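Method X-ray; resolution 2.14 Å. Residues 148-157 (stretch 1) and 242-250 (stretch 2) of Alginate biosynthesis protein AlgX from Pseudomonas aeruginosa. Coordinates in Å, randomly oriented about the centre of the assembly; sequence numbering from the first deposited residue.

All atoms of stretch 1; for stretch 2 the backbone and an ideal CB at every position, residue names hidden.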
# COMPACT_ATOMS: atom_id res chain seq x y z
N ASP A 148 17.96 -3.87 -8.18
CA ASP A 148 16.93 -2.99 -7.64
C ASP A 148 15.69 -3.80 -7.28
O ASP A 148 15.54 -4.94 -7.73
CB ASP A 148 16.58 -1.90 -8.66
CG ASP A 148 15.77 -0.76 -8.04
OD1 ASP A 148 16.35 0.03 -7.25
OD2 ASP A 148 14.57 -0.64 -8.35
N HIS A 149 14.83 -3.22 -6.45
CA HIS A 149 13.61 -3.89 -5.99
C HIS A 149 12.39 -3.64 -6.90
O HIS A 149 11.34 -4.24 -6.71
CB HIS A 149 13.30 -3.47 -4.54
CG HIS A 149 13.06 -2.00 -4.38
ND1 HIS A 149 14.06 -1.06 -4.55
CD2 HIS A 149 11.95 -1.30 -4.05
CE1 HIS A 149 13.57 0.15 -4.34
NE2 HIS A 149 12.29 0.03 -4.03
N HIS A 150 12.51 -2.74 -7.87
CA HIS A 150 11.42 -2.48 -8.80
C HIS A 150 11.43 -3.48 -9.95
O HIS A 150 12.51 -3.94 -10.35
CB HIS A 150 11.50 -1.07 -9.39
CG HIS A 150 11.32 0.01 -8.37
ND1 HIS A 150 12.38 0.69 -7.81
CD2 HIS A 150 10.20 0.51 -7.78
CE1 HIS A 150 11.92 1.57 -6.93
NE2 HIS A 150 10.60 1.47 -6.89
N TRP A 151 10.25 -3.83 -10.46
CA TRP A 151 10.18 -4.52 -11.74
C TRP A 151 10.61 -3.56 -12.84
O TRP A 151 10.53 -2.35 -12.67
CB TRP A 151 8.77 -5.10 -12.02
CG TRP A 151 7.58 -4.19 -11.73
CD1 TRP A 151 7.56 -2.81 -11.72
CD2 TRP A 151 6.24 -4.61 -11.42
NE1 TRP A 151 6.29 -2.36 -11.43
CE2 TRP A 151 5.47 -3.44 -11.24
CE3 TRP A 151 5.63 -5.86 -11.27
CZ2 TRP A 151 4.11 -3.49 -10.90
CZ3 TRP A 151 4.29 -5.90 -10.94
CH2 TRP A 151 3.54 -4.73 -10.77
N THR A 152 11.08 -4.09 -13.96
CA THR A 152 11.26 -3.27 -15.15
C THR A 152 9.88 -3.03 -15.75
O THR A 152 8.92 -3.70 -15.36
CB THR A 152 12.09 -4.00 -16.19
OG1 THR A 152 11.44 -5.24 -16.55
CG2 THR A 152 13.50 -4.29 -15.66
N PRO A 153 9.76 -2.08 -16.69
CA PRO A 153 8.50 -1.95 -17.43
C PRO A 153 8.02 -3.26 -18.05
O PRO A 153 6.83 -3.52 -17.98
CB PRO A 153 8.83 -0.91 -18.49
CG PRO A 153 9.81 -0.01 -17.78
CD PRO A 153 10.65 -0.93 -16.93
N HIS A 154 8.91 -4.08 -18.61
CA HIS A 154 8.51 -5.39 -19.14
C HIS A 154 7.88 -6.30 -18.07
O HIS A 154 6.86 -6.96 -18.32
CB HIS A 154 9.69 -6.07 -19.84
CG HIS A 154 9.95 -5.55 -21.23
ND1 HIS A 154 9.21 -5.96 -22.33
CD2 HIS A 154 10.86 -4.67 -21.70
CE1 HIS A 154 9.65 -5.34 -23.41
NE2 HIS A 154 10.66 -4.55 -23.05
N GLY A 155 8.47 -6.32 -16.88
CA GLY A 155 7.91 -7.06 -15.76
C GLY A 155 6.52 -6.57 -15.40
O GLY A 155 5.59 -7.37 -15.19
N ALA A 156 6.36 -5.25 -15.32
CA ALA A 156 5.07 -4.63 -15.04
C ALA A 156 4.05 -4.99 -16.12
O ALA A 156 2.87 -5.15 -15.84
CB ALA A 156 5.22 -3.11 -14.94
N ARG A 157 4.50 -5.10 -17.37
CA ARG A 157 3.63 -5.38 -18.50
C ARG A 157 3.10 -6.82 -18.44
O ARG A 157 1.89 -7.05 -18.54
CB ARG A 157 4.38 -5.13 -19.82
CG ARG A 157 3.57 -5.51 -21.07
CD ARG A 157 4.37 -5.24 -22.37
NE ARG A 157 3.66 -5.74 -23.54
CZ ARG A 157 3.65 -7.01 -23.91
NH1 ARG A 157 4.32 -7.91 -23.20
NH2 ARG A 157 2.97 -7.40 -24.99
N UNK A 242 2.44 1.30 -4.58
CA UNK A 242 3.73 1.81 -4.16
C UNK A 242 4.43 2.50 -5.33
O UNK A 242 3.80 2.76 -6.37
CB UNK A 242 4.60 0.68 -3.60
N UNK A 243 5.73 2.76 -5.19
CA UNK A 243 6.50 3.30 -6.30
C UNK A 243 6.41 2.37 -7.52
O UNK A 243 6.44 2.85 -8.64
CB UNK A 243 7.96 3.50 -5.89
N UNK A 244 6.23 1.06 -7.29
CA UNK A 244 6.03 0.10 -8.39
C UNK A 244 4.87 0.41 -9.36
O UNK A 244 4.92 0.04 -10.55
CB UNK A 244 5.79 -1.29 -7.79
N UNK A 245 3.83 1.06 -8.85
CA UNK A 245 2.71 1.49 -9.70
C UNK A 245 2.92 2.91 -10.22
O UNK A 245 2.02 3.51 -10.82
CB UNK A 245 1.39 1.41 -8.93
N UNK A 246 4.12 3.44 -10.00
CA UNK A 246 4.48 4.77 -10.46
C UNK A 246 4.61 4.86 -11.97
O UNK A 246 4.76 3.85 -12.65
CB UNK A 246 5.79 5.21 -9.81
N UNK A 247 4.56 6.08 -12.51
CA UNK A 247 4.57 6.36 -13.95
C UNK A 247 5.76 5.75 -14.69
O UNK A 247 5.59 5.30 -15.82
CB UNK A 247 4.56 7.87 -14.17
N UNK A 248 6.93 5.72 -14.07
CA UNK A 248 8.14 5.23 -14.72
C UNK A 248 8.02 3.80 -15.26
O UNK A 248 8.65 3.48 -16.25
CB UNK A 248 9.31 5.30 -13.73
N UNK A 249 7.23 2.95 -14.59
CA UNK A 249 7.18 1.56 -15.00
C UNK A 249 5.91 1.27 -15.78
O UNK A 249 5.78 0.21 -16.37
CB UNK A 249 7.28 0.64 -13.78
N UNK A 250 4.99 2.23 -15.77
CA UNK A 250 3.78 2.18 -16.59
C UNK A 250 2.82 1.00 -16.28
O UNK A 250 2.12 0.52 -17.17
CB UNK A 250 4.19 2.11 -18.06

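At position 242 the CA-to-CB bond points toward stretch 1, but nothing there lies within 5.5 Å of the ideal CB, so stretch 1 leaves the choice wide. The residue is Thr242; its OG1 accepts from the backbone N of the residue at 244 at 3.0 Å.

At position 243 the ideal CB points toward stretch 1 and lies 3.5 Å from His150 NE2. The other ring nitrogen, His150 ND1, donates to Asp148 OD2 at 2.6 Å, which leaves NE2 seeking a partner. A small polar side chain fits the short gap; Ser, Thr or Cys would be candidates. Ser243 occupies it, with chi1 at 67° (p), and its OG forms a very short hydrogen bond of 2.5 Å with His150 NE2, near the plane of the ring. Either atom could be the donor.

At 244 the bond points sideways, with the ideal CB 3.8 Å from Trp151 NE1 and 4.8 Å from His150 CD2. The backbone O is already placed to accept from Trp151 NE1, at 2.9 Å and 151°, whatever the side chain. A medium-length side chain carrying an acceptor, such as Asn, Asp or Gln, could reach the backbone of stretch 1. Asn244, chi1 -75° (m), brings OD1 over one face of the Trp151 ring, where it accepts a weak hydrogen bond from Trp151 N (3.5 Å).

Position 245 points away, and stretch 1 does not constrain it; it is Ser245. At 246 an ideal CB would lie 2.7 Å from Ser243 O, a clash that favours glycine, and Gly246 is found. Position 247 is out of reach; its phi of -55° is compatible with proline, and Pro247 is present. Position 248 points sideways with nothing of stretch 1 within 5.5 Å of its ideal CB, so many side chains would do; it is Ala248, whose backbone O lies 4.0 Å from Pro153 CG.

Position 249 points toward stretch 1, its ideal CB 3.9 Å from Trp151 NE1, 4.4 Å from Ala156 CB and 4.6 Å from Pro153 CA. These surroundings suit a large apolar or aromatic group. Tyr249, chi1 -43° (m), loses 110 Å² to stretch 1. Its ring runs near parallel to that of His150 (19°) but slid apart, with centroids 4.9 Å apart, and OH lies over a His150 face, 3.1 Å from His150 CG. The edge of Trp151 is directed toward the Tyr249 face, while Pro153 CD sits at the ring's edge, 4.3 Å from Tyr249 CD1.

Position 250 has positive phi (62°), which Gly, Asn or Asp tolerate best. Asn250 occupies this N-cap position.

Stretch 2 (242-250) TSNSGPAYN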
# COMPACT_ATOMS: atom_id res chain seq x y z
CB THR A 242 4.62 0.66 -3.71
OG1 THR A 242 4.91 -0.18 -4.84
CG2 THR A 242 3.90 -0.17 -2.63
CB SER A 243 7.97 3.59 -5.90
OG SER A 243 8.69 2.41 -5.62
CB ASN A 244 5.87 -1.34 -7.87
CG ASN A 244 7.19 -1.94 -7.41
OD1 ASN A 244 7.99 -2.42 -8.22
ND2 ASN A 244 7.43 -1.93 -6.10
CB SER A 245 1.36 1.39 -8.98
OG SER A 245 1.06 0.06 -8.56
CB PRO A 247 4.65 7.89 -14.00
CG PRO A 247 4.02 8.33 -12.71
CD PRO A 247 4.44 7.31 -11.70
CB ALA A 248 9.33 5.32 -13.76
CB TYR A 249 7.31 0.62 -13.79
CG TYR A 249 8.39 1.08 -12.85
CD1 TYR A 249 9.74 0.94 -13.19
CD2 TYR A 249 8.07 1.69 -11.65
CE1 TYR A 249 10.73 1.38 -12.34
CE2 TYR A 249 9.06 2.14 -10.79
CZ TYR A 249 10.39 1.98 -11.14
OH TYR A 249 11.37 2.44 -10.28
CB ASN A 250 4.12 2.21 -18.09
CG ASN A 250 2.91 2.61 -18.95
OD1 ASN A 250 2.25 3.59 -18.64
ND2 ASN A 250 2.61 1.82 -19.99
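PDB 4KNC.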